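Putative DsbA oxidoreductase SCO1869 (Streptomyces coelicolor A3, PDB 3GL5) is probably a thiol-disulfide oxidoreductase of the DsbA family, although its own substrates and cellular role remain unknown. Local coordinates at residues A89-D94 with A129-V134; A12-Y17 with D77-Q82; P56-L61 with Q71-E76. All coordinates share one frame; numbering follows the deposited sequence. Where two conformers were deposited one is given.

Contact 1 (A89-D94 with A129-V134). With NA (sodium ion), chain B.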
loop_
_atom_site.group_PDB
_atom_site.type_symbol
_atom_site.label_atom_id
_atom_site.label_comp_id
_atom_site.label_asym_id
_atom_site.label_seq_id
_atom_site.Cartn_x
_atom_site.Cartn_y
_atom_site.Cartn_z
ATOM N N ALA A 89 -4.185 -14.149 24.255
ATOM C CA ALA A 89 -5.041 -15.240 24.669
ATOM C C ALA A 89 -4.971 -16.367 23.628
ATOM O O ALA A 89 -4.802 -16.112 22.428
ATOM C CB ALA A 89 -6.467 -14.728 24.787
ATOM N N TYR A 90 -5.108 -17.608 24.081
ATOM C CA TYR A 90 -5.013 -18.760 23.189
ATOM C C TYR A 90 -5.671 -19.960 23.873
ATOM O O TYR A 90 -5.126 -20.460 24.868
ATOM C CB TYR A 90 -3.567 -19.085 22.907
ATOM C CG TYR A 90 -3.383 -20.107 21.819
ATOM C CD1 TYR A 90 -3.139 -19.721 20.505
ATOM C CD2 TYR A 90 -3.465 -21.476 22.098
ATOM C CE1 TYR A 90 -2.960 -20.698 19.452
ATOM C CE2 TYR A 90 -3.310 -22.452 21.076
ATOM C CZ TYR A 90 -3.060 -22.056 19.762
ATOM O OH TYR A 90 -2.904 -23.005 18.782
ATOM N N ARG A 91 -6.838 -20.390 23.379
ATOM C CA ARG A 91 -7.506 -21.592 23.917
ATOM C C ARG A 91 -6.789 -22.858 23.522
ATOM O O ARG A 91 -6.562 -23.102 22.345
ATOM C CB ARG A 91 -8.942 -21.680 23.458
ATOM C CG ARG A 91 -9.687 -20.477 23.899
ATOM C CD ARG A 91 -11.049 -20.432 23.291
ATOM N NE ARG A 91 -11.951 -21.148 24.173
ATOM C CZ ARG A 91 -12.393 -20.663 25.341
ATOM N NH1 ARG A 91 -12.032 -19.450 25.763
ATOM N NH2 ARG A 91 -13.201 -21.399 26.089
ATOM N N THR A 92 -6.411 -23.653 24.523
ATOM C CA THR A 92 -5.640 -24.885 24.283
ATOM C C THR A 92 -6.541 -26.102 24.071
ATOM O O THR A 92 -6.049 -27.223 23.939
ATOM C CB THR A 92 -4.633 -25.175 25.423
ATOM O OG1 THR A 92 -5.318 -25.141 26.683
ATOM C CG2 THR A 92 -3.554 -24.111 25.443
ATOM N N ARG A 93 -7.850 -25.872 24.014
ATOM C CA ARG A 93 -8.810 -26.929 23.865
ATOM C C ARG A 93 -9.962 -26.508 22.981
ATOM O O ARG A 93 -10.431 -25.367 23.041
ATOM C CB ARG A 93 -9.380 -27.301 25.232
ATOM C CG ARG A 93 -9.132 -28.707 25.648
ATOM C CD ARG A 93 -7.685 -28.899 25.936
ATOM N NE ARG A 93 -7.422 -30.155 26.608
ATOM C CZ ARG A 93 -6.308 -30.386 27.286
ATOM N NH1 ARG A 93 -6.120 -31.557 27.891
ATOM N NH2 ARG A 93 -5.375 -29.433 27.349
ATOM N N ASP A 94 -10.419 -27.461 22.176
ATOM C CA ASP A 94 -11.655 -27.362 21.402
ATOM C C ASP A 94 -11.644 -26.308 20.342
ATOM O O ASP A 94 -12.707 -25.820 19.993
ATOM C CB ASP A 94 -12.875 -27.102 22.294
ATOM C CG ASP A 94 -13.056 -28.154 23.364
ATOM O OD1 ASP A 94 -12.773 -29.360 23.122
ATOM O OD2 ASP A 94 -13.480 -27.755 24.469
ATOM N N ALA A 129 -8.918 -16.931 20.618
ATOM C CA ALA A 129 -9.337 -16.520 21.975
ATOM C C ALA A 129 -10.763 -16.898 22.307
ATOM O O ALA A 129 -11.151 -16.943 23.440
ATOM C CB ALA A 129 -9.138 -15.013 22.178
ATOM N N ASP A 130 -11.540 -17.218 21.309
ATOM C CA ASP A 130 -12.966 -17.176 21.429
ATOM C C ASP A 130 -13.512 -18.559 21.099
ATOM O O ASP A 130 -13.075 -19.178 20.129
ATOM C CB ASP A 130 -13.382 -16.191 20.348
ATOM C CG ASP A 130 -14.704 -15.557 20.588
ATOM O OD1 ASP A 130 -15.625 -16.234 21.100
ATOM O OD2 ASP A 130 -14.831 -14.381 20.183
ATOM N N GLU A 131 -14.484 -19.029 21.876
ATOM C CA GLU A 131 -15.063 -20.378 21.718
ATOM C C GLU A 131 -15.965 -20.491 20.477
ATOM O O GLU A 131 -15.999 -21.544 19.822
ATOM C CB GLU A 131 -15.780 -20.767 23.018
ATOM C CG GLU A 131 -16.642 -21.996 22.991
ATOM C CD GLU A 131 -17.370 -22.227 24.326
ATOM O OE1 GLU A 131 -17.159 -21.433 25.282
ATOM O OE2 GLU A 131 -18.163 -23.201 24.426
ATOM N N ARG A 132 -16.641 -19.393 20.118
ATOM C CA ARG A 132 -17.374 -19.333 18.863
ATOM C C ARG A 132 -16.438 -19.420 17.658
ATOM O O ARG A 132 -15.372 -18.795 17.621
ATOM C CB ARG A 132 -18.219 -18.065 18.771
ATOM C CG ARG A 132 -19.363 -18.033 19.763
ATOM C CD ARG A 132 -19.931 -16.638 19.901
ATOM N NE ARG A 132 -19.061 -15.797 20.721
ATOM C CZ ARG A 132 -19.327 -14.536 21.058
ATOM N NH1 ARG A 132 -20.435 -13.940 20.621
ATOM N NH2 ARG A 132 -18.467 -13.863 21.815
ATOM N N SER A 133 -16.858 -20.197 16.667
ATOM C CA SER A 133 -16.108 -20.387 15.435
ATOM C C SER A 133 -16.168 -19.146 14.542
ATOM O O SER A 133 -17.192 -18.445 14.489
ATOM C CB SER A 133 -16.662 -21.590 14.677
ATOM O OG SER A 133 -15.978 -21.777 13.459
ATOM N N VAL A 134 -15.059 -18.868 13.874
ATOM C CA VAL A 134 -15.039 -17.908 12.777
ATOM C C VAL A 134 -15.305 -18.561 11.412
ATOM O O VAL A 134 -15.266 -17.873 10.374
ATOM C CB VAL A 134 -13.721 -17.118 12.717
ATOM C CG1 VAL A 134 -13.486 -16.392 14.037
ATOM C CG2 VAL A 134 -12.547 -18.006 12.362
HETATM NA NA NA B . -13.098 -19.297 17.570
HETATM O O HOH W 1 -9.930 -17.105 25.609
HETATM O O HOH W 2 -14.174 -21.871 17.953
HETATM O O HOH W 3 -12.912 -20.435 15.267
#

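Contact 2 (A12-Y17 with D77-Q82)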
loop_
_atom_site.group_PDB
_atom_site.type_symbol
_atom_site.label_atom_id
_atom_site.label_comp_id
_atom_site.label_asym_id
_atom_site.label_seq_id
_atom_site.Cartn_x
_atom_site.Cartn_y
_atom_site.Cartn_z
ATOM N N ALA A 12 -6.019 -19.172 10.153
ATOM C CA ALA A 12 -5.964 -20.531 10.733
ATOM C C ALA A 12 -4.496 -20.964 10.919
ATOM O O ALA A 12 -4.097 -22.024 10.487
ATOM C CB ALA A 12 -6.721 -21.563 9.803
ATOM N N CYS A 13 -3.673 -20.107 11.472
ATOM C CA CYS A 13 -2.250 -20.402 11.579
ATOM C C CYS A 13 -1.789 -19.886 12.957
ATOM O O CYS A 13 -1.624 -18.689 13.141
ATOM C CB CYS A 13 -1.551 -19.698 10.429
ATOM S SG CYS A 13 0.189 -19.508 10.504
ATOM N N PRO A 14 -1.645 -20.781 13.937
ATOM C CA PRO A 14 -1.285 -20.346 15.305
ATOM C C PRO A 14 0.023 -19.565 15.356
ATOM O O PRO A 14 0.096 -18.613 16.098
ATOM C CB PRO A 14 -1.152 -21.663 16.092
ATOM C CG PRO A 14 -1.863 -22.711 15.290
ATOM C CD PRO A 14 -1.940 -22.232 13.845
ATOM N N TRP A 15 1.043 -19.966 14.586
ATOM C CA TRP A 15 2.325 -19.242 14.496
ATOM C C TRP A 15 2.269 -17.894 13.807
ATOM O O TRP A 15 3.176 -17.099 13.986
ATOM C CB TRP A 15 3.382 -20.095 13.782
ATOM C CG TRP A 15 3.742 -21.328 14.623
ATOM C CD1 TRP A 15 3.477 -22.653 14.344
ATOM C CD2 TRP A 15 4.360 -21.301 15.902
ATOM N NE1 TRP A 15 3.922 -23.456 15.389
ATOM C CE2 TRP A 15 4.469 -22.643 16.351
ATOM C CE3 TRP A 15 4.855 -20.268 16.705
ATOM C CZ2 TRP A 15 5.068 -22.978 17.574
ATOM C CZ3 TRP A 15 5.440 -20.602 17.943
ATOM C CH2 TRP A 15 5.539 -21.949 18.355
ATOM N N CYS A 16 1.262 -17.673 12.956
ATOM C CA CYS A 16 1.020 -16.355 12.362
ATOM C C CYS A 16 0.575 -15.388 13.470
ATOM O O CYS A 16 1.094 -14.270 13.574
ATOM C CB CYS A 16 -0.052 -16.462 11.273
ATOM S SG CYS A 16 0.445 -17.449 9.870
ATOM N N TYR A 17 -0.364 -15.849 14.302
ATOM C CA TYR A 17 -0.872 -15.118 15.471
ATOM C C TYR A 17 0.210 -14.809 16.508
ATOM O O TYR A 17 0.326 -13.667 16.947
ATOM C CB TYR A 17 -1.974 -15.939 16.107
ATOM C CG TYR A 17 -2.688 -15.369 17.341
ATOM C CD1 TYR A 17 -3.211 -14.053 17.388
ATOM C CD2 TYR A 17 -2.918 -16.189 18.415
ATOM C CE1 TYR A 17 -3.918 -13.583 18.565
ATOM C CE2 TYR A 17 -3.620 -15.764 19.542
ATOM C CZ TYR A 17 -4.110 -14.485 19.626
ATOM O OH TYR A 17 -4.798 -14.200 20.776
ATOM N N ASP A 77 -0.764 -27.004 24.073
ATOM C CA ASP A 77 -0.312 -26.478 25.368
ATOM C C ASP A 77 0.932 -25.606 25.175
ATOM O O ASP A 77 1.023 -24.506 25.713
ATOM C CB ASP A 77 -0.030 -27.603 26.374
ATOM C CG ASP A 77 -1.285 -28.385 26.752
ATOM O OD1 ASP A 77 -2.408 -27.971 26.451
ATOM O OD2 ASP A 77 -1.160 -29.462 27.351
ATOM N N ASN A 78 1.878 -26.076 24.376
ATOM C CA ASN A 78 3.028 -25.255 24.112
ATOM C C ASN A 78 2.681 -23.940 23.428
ATOM O O ASN A 78 3.214 -22.884 23.784
ATOM C CB ASN A 78 4.051 -25.968 23.253
ATOM C CG ASN A 78 5.178 -25.032 22.865
ATOM O OD1 ASN A 78 5.790 -24.397 23.730
ATOM N ND2 ASN A 78 5.446 -24.920 21.561
ATOM N N LEU A 79 1.792 -24.007 22.443
ATOM C CA LEU A 79 1.357 -22.813 21.748
ATOM C C LEU A 79 0.646 -21.863 22.717
ATOM O O LEU A 79 0.803 -20.653 22.636
ATOM C CB LEU A 79 0.479 -23.191 20.556
ATOM C CG LEU A 79 1.273 -23.402 19.250
ATOM C CD1 LEU A 79 0.453 -24.235 18.225
ATOM C CD2 LEU A 79 1.637 -22.053 18.676
ATOM N N GLY A 80 -0.141 -22.417 23.624
ATOM C CA GLY A 80 -0.780 -21.611 24.657
ATOM C C GLY A 80 0.220 -20.907 25.562
ATOM O O GLY A 80 0.040 -19.742 25.911
ATOM N N ALA A 81 1.280 -21.596 25.938
ATOM C CA ALA A 81 2.328 -20.953 26.737
ATOM C C ALA A 81 3.019 -19.803 25.985
ATOM O O ALA A 81 3.278 -18.718 26.570
ATOM C CB ALA A 81 3.395 -22.017 27.216
ATOM N N GLN A 82 3.335 -20.019 24.710
ATOM C CA GLN A 82 4.096 -19.029 23.963
ATOM C C GLN A 82 3.211 -17.825 23.608
ATOM O O GLN A 82 3.689 -16.683 23.583
ATOM C CB GLN A 82 4.741 -19.652 22.717
ATOM C CG GLN A 82 5.698 -20.825 23.015
ATOM C CD GLN A 82 6.633 -21.130 21.858
ATOM O OE1 GLN A 82 7.124 -20.229 21.191
ATOM N NE2 GLN A 82 6.890 -22.402 21.626
#

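Contact 3 (P56-L61 with Q71-E76)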
loop_
_atom_site.group_PDB
_atom_site.type_symbol
_atom_site.label_atom_id
_atom_site.label_comp_id
_atom_site.label_asym_id
_atom_site.label_seq_id
_atom_site.Cartn_x
_atom_site.Cartn_y
_atom_site.Cartn_z
ATOM N N PRO A 56 -12.567 -30.082 14.175
ATOM C CA PRO A 56 -11.783 -29.723 15.377
ATOM C C PRO A 56 -10.293 -29.813 15.091
ATOM O O PRO A 56 -9.854 -30.745 14.414
ATOM C CB PRO A 56 -12.198 -30.759 16.422
ATOM C CG PRO A 56 -13.439 -31.444 15.844
ATOM C CD PRO A 56 -13.365 -31.308 14.350
ATOM N N VAL A 57 -9.521 -28.839 15.571
ATOM C CA VAL A 57 -8.074 -28.813 15.333
ATOM C C VAL A 57 -7.418 -30.134 15.767
ATOM O O VAL A 57 -6.561 -30.689 15.075
ATOM C CB VAL A 57 -7.373 -27.598 16.052
ATOM C CG1 VAL A 57 -5.853 -27.780 16.075
ATOM C CG2 VAL A 57 -7.719 -26.303 15.376
ATOM N N LEU A 58 -7.848 -30.646 16.910
ATOM C CA LEU A 58 -7.141 -31.750 17.535
ATOM C C LEU A 58 -7.377 -33.066 16.733
ATOM O O LEU A 58 -6.457 -33.878 16.567
ATOM C CB LEU A 58 -7.639 -31.862 18.960
ATOM C CG LEU A 58 -6.676 -32.291 20.041
ATOM C CD1 LEU A 58 -6.412 -31.078 20.942
ATOM C CD2 LEU A 58 -7.387 -33.443 20.762
ATOM N N THR A 59 -8.601 -33.210 16.208
ATOM C CA THR A 59 -8.988 -34.243 15.242
ATOM C C THR A 59 -8.138 -34.173 13.984
ATOM O O THR A 59 -7.661 -35.202 13.492
ATOM C CB THR A 59 -10.486 -34.086 14.829
ATOM O OG1 THR A 59 -11.292 -34.057 16.003
ATOM C CG2 THR A 59 -10.956 -35.224 13.930
HETATM N N MSE A 60 -7.969 -32.958 13.459
HETATM C CA MSE A 60 -7.146 -32.714 12.270
HETATM C C MSE A 60 -5.707 -33.176 12.473
HETATM O O MSE A 60 -5.127 -33.814 11.599
HETATM C CB MSE A 60 -7.162 -31.228 11.885
HETATM C CG MSE A 60 -5.978 -30.796 11.010
HETATM SE SE MSE A 60 -5.761 -28.851 10.976
HETATM C CE MSE A 60 -4.188 -28.686 12.093
ATOM N N LEU A 61 -5.135 -32.850 13.629
ATOM C CA LEU A 61 -3.757 -33.239 13.932
ATOM C C LEU A 61 -3.612 -34.766 14.026
ATOM O O LEU A 61 -2.749 -35.373 13.403
ATOM C CB LEU A 61 -3.273 -32.556 15.211
ATOM C CG LEU A 61 -3.228 -31.039 15.006
ATOM C CD1 LEU A 61 -2.922 -30.310 16.292
ATOM C CD2 LEU A 61 -2.239 -30.667 13.933
ATOM N N GLN A 71 0.278 -36.057 21.760
ATOM C CA GLN A 71 1.218 -35.132 21.111
ATOM C C GLN A 71 0.512 -33.914 20.602
ATOM O O GLN A 71 1.057 -32.822 20.630
ATOM C CB GLN A 71 1.901 -35.769 19.916
ATOM C CG GLN A 71 3.067 -36.597 20.237
ATOM C CD GLN A 71 3.180 -37.806 19.318
ATOM O OE1 GLN A 71 3.561 -38.877 19.773
ATOM N NE2 GLN A 71 2.831 -37.646 18.028
ATOM N N ALA A 72 -0.695 -34.118 20.102
ATOM C CA ALA A 72 -1.516 -33.033 19.609
ATOM C C ALA A 72 -1.772 -32.059 20.747
ATOM O O ALA A 72 -1.516 -30.861 20.600
ATOM C CB ALA A 72 -2.828 -33.554 18.994
ATOM N N GLN A 73 -2.238 -32.577 21.880
ATOM C CA GLN A 73 -2.530 -31.743 23.039
ATOM C C GLN A 73 -1.310 -30.961 23.509
ATOM O O GLN A 73 -1.434 -29.783 23.864
ATOM C CB GLN A 73 -3.070 -32.570 24.202
ATOM C CG GLN A 73 -3.719 -31.684 25.253
ATOM C CD GLN A 73 -4.610 -30.639 24.616
ATOM O OE1 GLN A 73 -4.300 -29.454 24.627
ATOM N NE2 GLN A 73 -5.711 -31.076 24.044
ATOM N N ALA A 74 -0.147 -31.621 23.512
ATOM C CA ALA A 74 1.119 -30.990 23.923
ATOM C C ALA A 74 1.558 -29.830 23.028
ATOM O O ALA A 74 2.060 -28.827 23.518
ATOM C CB ALA A 74 2.239 -32.006 24.024
ATOM N N GLY A 75 1.374 -29.970 21.716
ATOM C CA GLY A 75 1.679 -28.872 20.809
ATOM C C GLY A 75 0.823 -27.680 21.170
ATOM O O GLY A 75 1.325 -26.578 21.257
ATOM N N GLU A 76 -0.469 -27.915 21.415
ATOM C CA GLU A 76 -1.422 -26.859 21.747
ATOM C C GLU A 76 -1.117 -26.192 23.086
ATOM O O GLU A 76 -1.210 -24.951 23.207
ATOM C CB GLU A 76 -2.860 -27.379 21.745
ATOM C CG GLU A 76 -3.412 -27.703 20.358
ATOM C CD GLU A 76 -3.057 -26.666 19.310
ATOM O OE1 GLU A 76 -3.565 -25.528 19.374
ATOM O OE2 GLU A 76 -2.253 -27.017 18.412
#

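Contact 1 (A89-D94 with A129-V134)
Arg91 lies across the backbone of Ala129 to Glu131, so that two surface loops of the helical domain inserted into the DsbA-like thioredoxin fold meet: the one that leads from helix 69-85 to strand 96-97, and the one between helices 116-128 and 138-147. CD of Arg91 packs 3.5 Å from Ala129 O. The bend of Arg91 at chi3 (89°) brings NE to 4.0 Å from Glu131 CB, which sits above one face of the guanidinium, offset toward the rim. The side chains cross at a slant, yet the guanidinium and carboxylate planes are only 14° apart. Glu131 OE1 lies 4.0 Å from Arg91 NH2 but well out of the guanidinium plane, which leaves an attraction of charges and no directed bond. In that plane, at the edge, a water accepts from Arg91 NH1 and donates to Ala129 O over 2.5 Å, bridging the loops. Beside this polar pair, CB of Ala89 meets CB of Ala129 at 3.7 Å.

The second loop and the end of helix 116-128 bind a sodium ion, which takes carbonyl oxygens from Asp130, Arg132, Gly126 and Asn127, and two waters. The Asp130 carboxylate is turned elsewhere, to Arg140 through OD2 and weakly to Arg132 NE through OD1, in a long salt bridge. Within the sodium shell, Arg132 O lies 2.3 Å from the ion.

Contact 2 (A12-Y17 with D77-Q82)
Trp15 and Pro14, the two residues between the cysteines of a thioredoxin-type CxxC motif at the start of helix 14-28, pack on Leu79 of helix 69-85. Leu79 CD2 sits over the centre of the six-membered ring of Trp15 in a CH-pi contact, 3.7 Å from the centroid and 11° off the ring normal. The other methyl, CD1, touches Pro14 CB at 3.7 Å, and CD2 lies close to that atom too. At the ring's edge comes the Gln82 amide, its plane 65° from that of the indole, with NE2 3.6 Å from Trp15 CH2.

In this conformer of Gln82, NE2 is placed to donate to Asn78 OD1 (3.1 Å), a bond made doubtful by a second conformer and by the closeness of Asn78 ND2; OE1 accepts from Arg22. The indole NE1 makes a hydrogen bond to the backbone oxygen of Ala235 of the second subunit. An alanine in place of Trp15 would probably leave Leu79 CD2 without its aromatic platform and Ala235 O of the second subunit without its donor. Beyond this shell, Cys13 occupies the N-cap position of the helix and is joined to Cys16 in the oxidised form, Cys13 SG lying 2.2 Å from Cys16 SG.

Contact 3 (P56-L61 with Q71-E76)
Leu61 and Ala72 mark the closest backbone approach, their CA atoms 6.1 Å apart, where helix segments 57-61 and 71-76 run 127° apart in direction with 9.6 Å between their axes. Both belong to the helical domain inserted in the thioredoxin fold, as in DsbA proteins. The small side chain of Ala72 is consistent with this close approach: its CB meets Leu61 CB at 3.9 Å and, more loosely, Leu58 CG at 4.2 Å. The alanine methyl thus sits against two leucines that are three residues apart on the facing helix.

To one side of this apolar patch, Leu58 CD1 packs against the end of the Gln73 side chain. The details of that meeting are doubtful, since Gln73 has two conformers.

Glu76 comes to the other end of the leucine pair. CG stands anti to the carbonyl carbon and the chain bends at chi2 (-42°), while its OE2 lies 4.0 Å from Leu61 CD1 and, at the limit of contact, 4.4 Å from Val57 CG1. A buried carboxylate thus borders aliphatic groups, but its likely charge is met outside the pair: OE1 is hydrogen-bonded to Tyr90 OH and forms a salt bridge with Arg95, which would probably favour the ionised form.

The contact closes a helical hairpin in which helix 57-64 turns back through a short connection into helix 69-85. At its start, helix 57-64 adjoins the small two-stranded sheet of strands 55-56 and 96-97: Val57 is hydrogen-bonded through its backbone to Arg95, just before strand 96-97, and its side chain packs on His97.

Overall arrangement
Helix 69-85 serves both contact 3 and contact 2, with adjoining segments whose contacts have centres 12 Å apart. The loop 89-94 of contact 1 then passes back over both: Tyr90 OH lies 2.7 Å from Glu76 OE1 of contact 3, in a probable hydrogen bond, and 3.5 Å from Pro14 CB of contact 2. Ala89 O probably accepts from Tyr17 OH, so the same loop also reaches the CxxC helix. Contact 2 holds the Cys13-Cys16 disulfide, probably the redox centre as in other DsbA proteins. Between nearest atoms, the sodium ion of contact 1 is about 12 Å from the Pro14 side chain and about 9 Å from that of Val57.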